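Local structure of putative pyridoxal phosphate-dependent transferase (4DQ6) at residues A[309-317]-A[383-391]. The protein is a putative transferase of the aminotransferase class I and II family that binds pyridoxal-5'-phosphate. Residues are numbered along the deposited sequence; the frame is centred on the assembly and turned at random.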
loop_
_atom_site.group_PDB
_atom_site.type_symbol
_atom_site.label_atom_id
_atom_site.label_comp_id
_atom_site.label_asym_id
_atom_site.label_seq_id
_atom_site.Cartn_x
_atom_site.Cartn_y
_atom_site.Cartn_z
ATOM N N TYR A 309 -34.592 16.631 -13.335
ATOM C CA TYR A 309 -35.428 16.164 -12.249
ATOM C C TYR A 309 -35.463 17.148 -11.094
ATOM O O TYR A 309 -36.526 17.501 -10.614
ATOM C CB TYR A 309 -34.977 14.798 -11.740
ATOM C CG TYR A 309 -35.955 14.151 -10.841
ATOM C CD1 TYR A 309 -36.036 14.447 -9.489
ATOM C CD2 TYR A 309 -36.823 13.182 -11.356
ATOM C CE1 TYR A 309 -36.992 13.816 -8.660
ATOM C CE2 TYR A 309 -37.765 12.583 -10.545
ATOM C CZ TYR A 309 -37.815 12.876 -9.205
ATOM O OH TYR A 309 -38.758 12.295 -8.400
ATOM N N ILE A 310 -34.289 17.664 -10.702
ATOM C CA ILE A 310 -34.215 18.619 -9.582
ATOM C C ILE A 310 -34.954 19.919 -9.948
ATOM O O ILE A 310 -35.747 20.443 -9.145
ATOM C CB ILE A 310 -32.745 18.971 -9.174
ATOM C CG1 ILE A 310 -32.041 17.767 -8.522
ATOM C CG2 ILE A 310 -32.696 20.164 -8.223
ATOM C CD1 ILE A 310 -30.524 17.842 -8.568
ATOM N N ASN A 311 -34.737 20.416 -11.156
ATOM C CA ASN A 311 -35.350 21.677 -11.566
ATOM C C ASN A 311 -36.858 21.582 -11.691
ATOM O O ASN A 311 -37.585 22.525 -11.392
ATOM C CB ASN A 311 -34.721 22.180 -12.882
ATOM C CG ASN A 311 -33.276 22.663 -12.724
ATOM O OD1 ASN A 311 -32.777 22.976 -11.623
ATOM N ND2 ASN A 311 -32.593 22.733 -13.836
ATOM N N GLU A 312 -37.348 20.430 -12.101
ATOM C CA GLU A 312 -38.787 20.177 -12.211
ATOM C C GLU A 312 -39.451 19.821 -10.870
ATOM O O GLU A 312 -40.575 20.296 -10.547
ATOM C CB GLU A 312 -39.018 19.110 -13.299
ATOM C CG GLU A 312 -38.656 19.690 -14.657
ATOM C CD GLU A 312 -38.903 18.780 -15.849
ATOM O OE1 GLU A 312 -39.378 17.621 -15.674
ATOM O OE2 GLU A 312 -38.576 19.269 -16.973
ATOM N N ASN A 313 -38.787 18.997 -10.063
ATOM C CA ASN A 313 -39.428 18.414 -8.878
ATOM C C ASN A 313 -38.953 18.980 -7.543
ATOM O O ASN A 313 -39.657 18.882 -6.559
ATOM C CB ASN A 313 -39.278 16.900 -8.896
ATOM C CG ASN A 313 -39.882 16.286 -10.135
ATOM O OD1 ASN A 313 -41.091 16.378 -10.348
ATOM N ND2 ASN A 313 -39.054 15.748 -10.989
ATOM N N MET A 314 -37.771 19.584 -7.511
ATOM C CA MET A 314 -37.215 20.228 -6.279
ATOM C C MET A 314 -36.646 21.608 -6.583
ATOM O O MET A 314 -35.455 21.862 -6.425
ATOM C CB MET A 314 -36.123 19.345 -5.657
ATOM C CG MET A 314 -36.640 17.953 -5.331
ATOM S SD MET A 314 -35.457 16.816 -4.604
ATOM C CE MET A 314 -34.697 16.030 -6.029
ATOM N N PRO A 315 -37.524 22.535 -7.017
ATOM C CA PRO A 315 -37.034 23.789 -7.577
ATOM C C PRO A 315 -36.405 24.749 -6.572
ATOM O O PRO A 315 -35.745 25.732 -6.987
ATOM C CB PRO A 315 -38.271 24.410 -8.216
ATOM C CG PRO A 315 -39.400 23.795 -7.483
ATOM C CD PRO A 315 -38.962 22.364 -7.226
ATOM N N LYS A 316 -36.597 24.498 -5.278
ATOM C CA LYS A 316 -35.873 25.272 -4.253
ATOM C C LYS A 316 -34.364 24.941 -4.225
ATOM O O LYS A 316 -33.551 25.775 -3.807
ATOM C CB LYS A 316 -36.489 25.103 -2.862
ATOM C CG LYS A 316 -37.811 25.876 -2.675
ATOM C CD LYS A 316 -38.672 25.277 -1.590
ATOM C CE LYS A 316 -39.946 26.080 -1.379
ATOM N NZ LYS A 316 -40.907 25.374 -0.462
ATOM N N LEU A 317 -33.985 23.756 -4.707
ATOM C CA LEU A 317 -32.587 23.390 -4.788
ATOM C C LEU A 317 -31.977 24.048 -6.024
ATOM O O LEU A 317 -32.655 24.307 -7.027
ATOM C CB LEU A 317 -32.398 21.879 -4.936
ATOM C CG LEU A 317 -33.084 21.043 -3.843
ATOM C CD1 LEU A 317 -32.722 19.589 -3.995
ATOM C CD2 LEU A 317 -32.810 21.560 -2.413
ATOM N N LEU A 383 -33.022 10.294 -6.129
ATOM C CA LEU A 383 -33.675 11.623 -6.270
ATOM C C LEU A 383 -35.065 11.615 -5.646
ATOM O O LEU A 383 -35.486 12.589 -5.027
ATOM C CB LEU A 383 -33.690 12.086 -7.720
ATOM C CG LEU A 383 -32.336 12.348 -8.357
ATOM C CD1 LEU A 383 -32.442 12.340 -9.866
ATOM C CD2 LEU A 383 -31.759 13.662 -7.814
ATOM N N ILE A 384 -35.786 10.495 -5.769
ATOM C CA ILE A 384 -37.084 10.333 -5.116
ATOM C C ILE A 384 -36.979 10.391 -3.586
ATOM O O ILE A 384 -37.768 11.072 -2.913
ATOM C CB ILE A 384 -37.745 9.018 -5.535
ATOM C CG1 ILE A 384 -38.105 9.017 -7.025
ATOM C CG2 ILE A 384 -38.960 8.791 -4.641
ATOM C CD1 ILE A 384 -38.452 7.624 -7.544
ATOM N N ARG A 385 -35.906 9.784 -3.050
ATOM C CA ARG A 385 -35.617 9.851 -1.604
ATOM C C ARG A 385 -35.288 11.265 -1.116
ATOM O O ARG A 385 -35.767 11.705 -0.061
ATOM C CB ARG A 385 -34.517 8.841 -1.206
ATOM C CG ARG A 385 -34.983 7.383 -1.326
ATOM C CD ARG A 385 -33.953 6.380 -0.759
ATOM N NE ARG A 385 -34.474 5.022 -0.923
ATOM C CZ ARG A 385 -34.259 4.012 -0.094
ATOM N NH1 ARG A 385 -33.456 4.124 0.964
ATOM N NH2 ARG A 385 -34.853 2.845 -0.355
ATOM N N ILE A 386 -34.539 12.001 -1.920
ATOM C CA ILE A 386 -34.166 13.350 -1.564
ATOM C C ILE A 386 -35.439 14.192 -1.570
ATOM O O ILE A 386 -35.698 14.938 -0.636
ATOM C CB ILE A 386 -33.116 13.910 -2.540
ATOM C CG1 ILE A 386 -31.786 13.174 -2.347
ATOM C CG2 ILE A 386 -32.924 15.395 -2.312
ATOM C CD1 ILE A 386 -30.754 13.267 -3.478
ATOM N N LYS A 387 -36.277 14.020 -2.581
ATOM C CA LYS A 387 -37.564 14.765 -2.646
ATOM C C LYS A 387 -38.448 14.430 -1.414
ATOM O O LYS A 387 -39.023 15.324 -0.784
ATOM C CB LYS A 387 -38.265 14.454 -3.968
ATOM C CG LYS A 387 -39.571 15.209 -4.215
ATOM C CD LYS A 387 -40.076 14.936 -5.616
ATOM C CE LYS A 387 -40.658 13.550 -5.852
ATOM N NZ LYS A 387 -41.343 13.461 -7.198
ATOM N N ASN A 388 -38.470 13.165 -1.005
ATOM C CA ASN A 388 -39.196 12.810 0.218
ATOM C C ASN A 388 -38.598 13.503 1.451
ATOM O O ASN A 388 -39.323 14.016 2.297
ATOM C CB ASN A 388 -39.181 11.307 0.447
ATOM C CG ASN A 388 -40.058 10.900 1.632
ATOM O OD1 ASN A 388 -41.201 11.340 1.730
ATOM N ND2 ASN A 388 -39.510 10.124 2.550
ATOM N N ALA A 389 -37.279 13.488 1.576
ATOM C CA ALA A 389 -36.617 14.116 2.694
ATOM C C ALA A 389 -37.000 15.580 2.871
ATOM O O ALA A 389 -37.153 16.037 4.003
ATOM C CB ALA A 389 -35.098 13.998 2.555
ATOM N N ILE A 390 -37.126 16.325 1.761
ATOM C CA ILE A 390 -37.234 17.785 1.860
ATOM C C ILE A 390 -38.679 18.267 1.778
ATOM O O ILE A 390 -38.930 19.476 1.834
ATOM C CB ILE A 390 -36.333 18.497 0.826
ATOM C CG1 ILE A 390 -36.899 18.359 -0.594
ATOM C CG2 ILE A 390 -34.924 17.951 0.929
ATOM C CD1 ILE A 390 -36.082 19.127 -1.624
ATOM N N ASN A 391 -39.598 17.306 1.690
ATOM C CA ASN A 391 -41.050 17.519 1.640
ATOM C C ASN A 391 -41.698 16.732 2.770
ATOM O O ASN A 391 -41.477 17.051 3.941
ATOM C CB ASN A 391 -41.597 17.055 0.285
ATOM C CG ASN A 391 -41.278 18.029 -0.834
ATOM O OD1 ASN A 391 -41.954 19.038 -0.968
ATOM N ND2 ASN A 391 -40.271 17.724 -1.657
ATOM O OXT ASN A 391 -42.409 15.727 2.568
HETATM O O HOH W 1 -39.956 19.383 -3.893
#
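The C-terminal ends of two helices meet in the small domain of this fold type I PLP enzyme: 289-313, with the turn that follows it, and 376-390, which closes the chain. The axes of 309-313 and 383-390 run 34° apart and 11.2 Å at closest approach. Met314, just past the end of its helix, lies against the partner helix. In the conformer described here, chi1 and chi2 carry SD to 3.5 Å from Lys387 CA, and the bend at chi3 (-89°) swings CE toward Leu383, 3.7 Å from that residue's O. Ile386 CG2 and Ile390 CD1 both touch the sulfur; Ile390 CD1 also meets the end of Leu317 tip to tip, at 4.1 Å from its CD1. One helical turn earlier, the side chains of Tyr309 and Leu383 lie antiparallel alongside each other, Leu383 CB 3.8 Å from Tyr309 CD1.

With CG opposite its backbone N (chi1 -168°), Tyr309 sends its ring across to the other helix, where Lys387 NZ donates a 3.1 Å hydrogen bond to OH. Lysine suits this partly exposed position: its methylene CD rests on Asn313 CB, and its bent end delivers the ammonium to the phenol. Asn313 ND2 sits 3.2 Å above the centre of the Tyr309 ring, covering one face. A water joins Asn313 O to Asn391 ND2, which also binds Lys387 O in a 2.8 Å bond. Inside, Phe332 touches both Leu317 and Ile386. The contact is apolar inside and polar at its solvent-facing edge, where the lysine's charge would probably polarise the tyrosine hydroxyl and lower its pKa.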